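Local coordinates for putative Fe-S biosynthesis protein (Lactobacillus salivarius, PDB 2P2E) that is of unproven function but may take part in the biosynthesis of iron-sulphur clusters, at residues A[27-32]-A[48-53]. Residues are numbered along the deposited sequence; the frame is centred on the assembly and turned at random.
Sequences LLDFDD and DFRILV
Arg-50 lies alongside Asp-29, its partner on the antiparallel neighbouring strand, and grips it side-on. NE and NH2 both donate to Asp-29 OD2, at 2.8 Å from Arg-50 NE and 3.1 Å from Arg-50 NH2. OD2 lies at the edge of the guanidinium, near its plane, and meets NE with its anti lone pair; the other oxygen, OD1, is hydrogen-bonded to the Tyr-64 hydroxyl. The Arg-50 chain runs extended from CG to NE (chi2 170°, chi3 175°), which sets NE beside the Asp-29 carboxylate. Asp-31 then stacks its carboxylate almost parallel to the guanidinium, with OD2 over the centre of one face, 3.7 Å from Arg-50 CZ; the long salt bridge from Asp-31 OD1 to Arg-50 NH2, at 3.7 Å, lies well out of the guanidinium plane and works through charge alone. Leu-52 covers part of the opposite face and presses CD2 to within 3.4 Å of Asp-29 CB. An alanine in place of Arg-50 would probably leave two buried carboxylates close together without the cation they share.

On the other face of the sheet, Phe-30 turns an edge toward the ring face of Phe-49, planes 63° apart, and Leu-28 CD1 touches Ile-51 CD1 at 3.6 Å. Packing thins at the chain-reversing end: Asp-48, partly exposed, points its CB away, and its main contribution is backbone, Asp-31 N to Asp-48 O at 2.8 Å. Two reciprocal backbone pairs, Leu-27 with Leu-52 and Asp-29 with Arg-50, complete the ladder, an antiparallel pairing of sequence-adjacent strands joined by a long loop, in the mixed sheet of this protein of the iron-sulphur cluster biosynthesis family.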
ATOM      1  N   LEU A  27       2.685   2.620   2.698  1.00 17.05           N
ATOM      2  CA  LEU A  27       1.404   3.253   2.501  1.00 17.69           C
ATOM      3  C   LEU A  27       0.577   2.541   1.446  1.00 18.63           C
ATOM      4  O   LEU A  27       1.086   2.157   0.391  1.00 20.12           O
ATOM      5  CB  LEU A  27       1.587   4.700   2.065  1.00 15.30           C
ATOM      6  CG  LEU A  27       2.516   5.594   2.872  1.00 14.70           C
ATOM      7  CD1 LEU A  27       2.534   6.957   2.203  1.00 14.07           C
ATOM      8  CD2 LEU A  27       2.054   5.705   4.314  1.00 13.58           C
ATOM      9  N   LEU A  28      -0.699   2.345   1.745  1.00 19.08           N
ATOM     10  CA  LEU A  28      -1.611   1.758   0.784  1.00 19.17           C
ATOM     11  C   LEU A  28      -2.298   3.014   0.277  1.00 20.65           C
ATOM     12  O   LEU A  28      -3.243   3.514   0.882  1.00 20.54           O
ATOM     13  CB  LEU A  28      -2.611   0.841   1.467  1.00 18.80           C
ATOM     14  CG  LEU A  28      -3.645   0.234   0.523  1.00 20.52           C
ATOM     15  CD1 LEU A  28      -2.974  -0.462  -0.660  1.00 18.65           C
ATOM     16  CD2 LEU A  28      -4.474  -0.747   1.305  1.00 21.73           C
ATOM     17  N   ASP A  29      -1.787   3.536  -0.826  1.00 21.16           N
ATOM     18  CA  ASP A  29      -2.299   4.764  -1.394  1.00 23.14           C
ATOM     19  C   ASP A  29      -3.431   4.612  -2.390  1.00 23.86           C
ATOM     20  O   ASP A  29      -3.476   3.665  -3.167  1.00 25.11           O
ATOM     21  CB  ASP A  29      -1.136   5.527  -2.046  1.00 25.49           C
ATOM     22  CG  ASP A  29      -1.581   6.785  -2.763  1.00 27.45           C
ATOM     23  OD1 ASP A  29      -2.264   7.617  -2.129  1.00 28.39           O
ATOM     24  OD2 ASP A  29      -1.237   6.947  -3.955  1.00 29.86           O
ATOM     25  N   PHE A  30      -4.365   5.552  -2.332  1.00 25.10           N
ATOM     26  CA  PHE A  30      -5.464   5.589  -3.277  1.00 25.15           C
ATOM     27  C   PHE A  30      -5.041   6.758  -4.163  1.00 25.44           C
ATOM     28  O   PHE A  30      -5.088   7.920  -3.761  1.00 24.22           O
ATOM     29  CB  PHE A  30      -6.791   5.881  -2.583  1.00 25.76           C
ATOM     30  CG  PHE A  30      -7.974   5.621  -3.452  1.00 26.00           C
ATOM     31  CD1 PHE A  30      -8.191   4.347  -3.974  1.00 27.58           C
ATOM     32  CD2 PHE A  30      -8.844   6.644  -3.796  1.00 26.32           C
ATOM     33  CE1 PHE A  30      -9.252   4.095  -4.836  1.00 26.69           C
ATOM     34  CE2 PHE A  30      -9.910   6.407  -4.657  1.00 25.88           C
ATOM     35  CZ  PHE A  30     -10.112   5.127  -5.178  1.00 26.84           C
ATOM     36  N   ASP A  31      -4.589   6.421  -5.362  1.00 26.21           N
ATOM     37  CA  ASP A  31      -4.084   7.382  -6.325  1.00 27.15           C
ATOM     38  C   ASP A  31      -5.156   8.284  -6.894  1.00 27.82           C
ATOM     39  O   ASP A  31      -5.685   8.007  -7.959  1.00 28.97           O
ATOM     40  CB  ASP A  31      -3.401   6.630  -7.459  1.00 27.59           C
ATOM     41  CG  ASP A  31      -2.477   7.503  -8.240  1.00 28.76           C
ATOM     42  OD1 ASP A  31      -2.476   8.721  -7.974  1.00 31.03           O
ATOM     43  OD2 ASP A  31      -1.753   6.980  -9.112  1.00 29.13           O
ATOM     44  N   ASP A  32      -5.465   9.371  -6.201  1.00 28.64           N
ATOM     45  CA  ASP A  32      -6.504  10.284  -6.664  1.00 29.45           C
ATOM     46  C   ASP A  32      -6.043  11.735  -6.661  1.00 30.49           C
ATOM     47  O   ASP A  32      -6.827  12.653  -6.900  1.00 30.91           O
ATOM     48  CB  ASP A  32      -7.749  10.138  -5.787  1.00 28.68           C
ATOM     49  CG  ASP A  32      -7.432  10.251  -4.308  1.00 29.26           C
ATOM     50  OD1 ASP A  32      -6.327  10.723  -3.971  1.00 30.01           O
ATOM     51  OD2 ASP A  32      -8.289   9.876  -3.484  1.00 28.81           O
ATOM     52  N   ASP A  48      -6.730   4.526  -8.125  1.00 33.60           N
ATOM     53  CA  ASP A  48      -6.460   3.110  -7.982  1.00 29.93           C
ATOM     54  C   ASP A  48      -5.501   2.874  -6.836  1.00 27.35           C
ATOM     55  O   ASP A  48      -4.821   3.795  -6.395  1.00 28.40           O
ATOM     56  CB  ASP A  48      -5.870   2.561  -9.266  1.00 30.84           C
ATOM     57  CG  ASP A  48      -6.787   1.585  -9.924  1.00 33.11           C
ATOM     58  OD1 ASP A  48      -7.852   1.313  -9.326  1.00 32.88           O
ATOM     59  OD2 ASP A  48      -6.449   1.089 -11.024  1.00 35.91           O
ATOM     60  N   PHE A  49      -5.448   1.639  -6.359  1.00 24.10           N
ATOM     61  CA  PHE A  49      -4.571   1.268  -5.254  1.00 21.19           C
ATOM     62  C   PHE A  49      -3.149   0.989  -5.664  1.00 19.64           C
ATOM     63  O   PHE A  49      -2.901   0.426  -6.716  1.00 20.83           O
ATOM     64  CB  PHE A  49      -5.098   0.023  -4.565  1.00 19.94           C
ATOM     65  CG  PHE A  49      -6.270   0.275  -3.698  1.00 17.41           C
ATOM     66  CD1 PHE A  49      -6.134   1.019  -2.541  1.00 17.74           C
ATOM     67  CD2 PHE A  49      -7.509  -0.244  -4.022  1.00 16.71           C
ATOM     68  CE1 PHE A  49      -7.223   1.242  -1.712  1.00 17.65           C
ATOM     69  CE2 PHE A  49      -8.597  -0.026  -3.200  1.00 17.22           C
ATOM     70  CZ  PHE A  49      -8.453   0.715  -2.044  1.00 17.19           C
ATOM     71  N   ARG A  50      -2.213   1.368  -4.811  1.00 17.94           N
ATOM     72  CA  ARG A  50      -0.810   1.121  -5.079  1.00 18.08           C
ATOM     73  C   ARG A  50      -0.046   1.255  -3.770  1.00 18.36           C
ATOM     74  O   ARG A  50      -0.512   1.909  -2.841  1.00 17.98           O
ATOM     75  CB  ARG A  50      -0.281   2.120  -6.098  1.00 17.24           C
ATOM     76  CG  ARG A  50      -0.352   3.533  -5.611  1.00 19.49           C
ATOM     77  CD  ARG A  50       0.383   4.483  -6.521  1.00 19.15           C
ATOM     78  NE  ARG A  50       0.200   5.855  -6.072  1.00 19.42           N
ATOM     79  CZ  ARG A  50       0.876   6.890  -6.549  1.00 23.06           C
ATOM     80  NH1 ARG A  50       1.789   6.713  -7.493  1.00 24.34           N
ATOM     81  NH2 ARG A  50       0.644   8.104  -6.076  1.00 24.12           N
ATOM     82  N   ILE A  51       1.119   0.626  -3.688  1.00 18.36           N
ATOM     83  CA  ILE A  51       1.930   0.710  -2.481  1.00 19.65           C
ATOM     84  C   ILE A  51       3.022   1.748  -2.605  1.00 20.81           C
ATOM     85  O   ILE A  51       3.793   1.739  -3.559  1.00 21.33           O
ATOM     86  CB  ILE A  51       2.623  -0.616  -2.150  1.00 21.01           C
ATOM     87  CG1 ILE A  51       1.594  -1.733  -2.105  1.00 21.43           C
ATOM     88  CG2 ILE A  51       3.332  -0.512  -0.814  1.00 18.11           C
ATOM     89  CD1 ILE A  51       0.442  -1.423  -1.224  1.00 25.83           C
ATOM     90  N   LEU A  52       3.085   2.639  -1.627  1.00 21.18           N
ATOM     91  CA  LEU A  52       4.102   3.675  -1.612  1.00 22.56           C
ATOM     92  C   LEU A  52       4.993   3.452  -0.413  1.00 23.34           C
ATOM     93  O   LEU A  52       4.517   3.065   0.653  1.00 24.46           O
ATOM     94  CB  LEU A  52       3.466   5.056  -1.475  1.00 23.31           C
ATOM     95  CG  LEU A  52       2.859   5.782  -2.669  1.00 24.68           C
ATOM     96  CD1 LEU A  52       2.074   4.815  -3.537  1.00 27.64           C
ATOM     97  CD2 LEU A  52       1.970   6.902  -2.149  1.00 23.85           C
ATOM     98  N   VAL A  53       6.286   3.680  -0.588  1.00 23.66           N
ATOM     99  CA  VAL A  53       7.210   3.557   0.518  1.00 22.81           C
ATOM    100  C   VAL A  53       7.897   4.905   0.648  1.00 22.31           C
ATOM    101  O   VAL A  53       8.453   5.450  -0.311  1.00 18.80           O
ATOM    102  CB  VAL A  53       8.225   2.415   0.303  1.00 22.89           C
ATOM    103  CG1 VAL A  53       8.733   2.445  -1.091  1.00 26.10           C
ATOM    104  CG2 VAL A  53       9.384   2.543   1.291  1.00 23.32           C
TER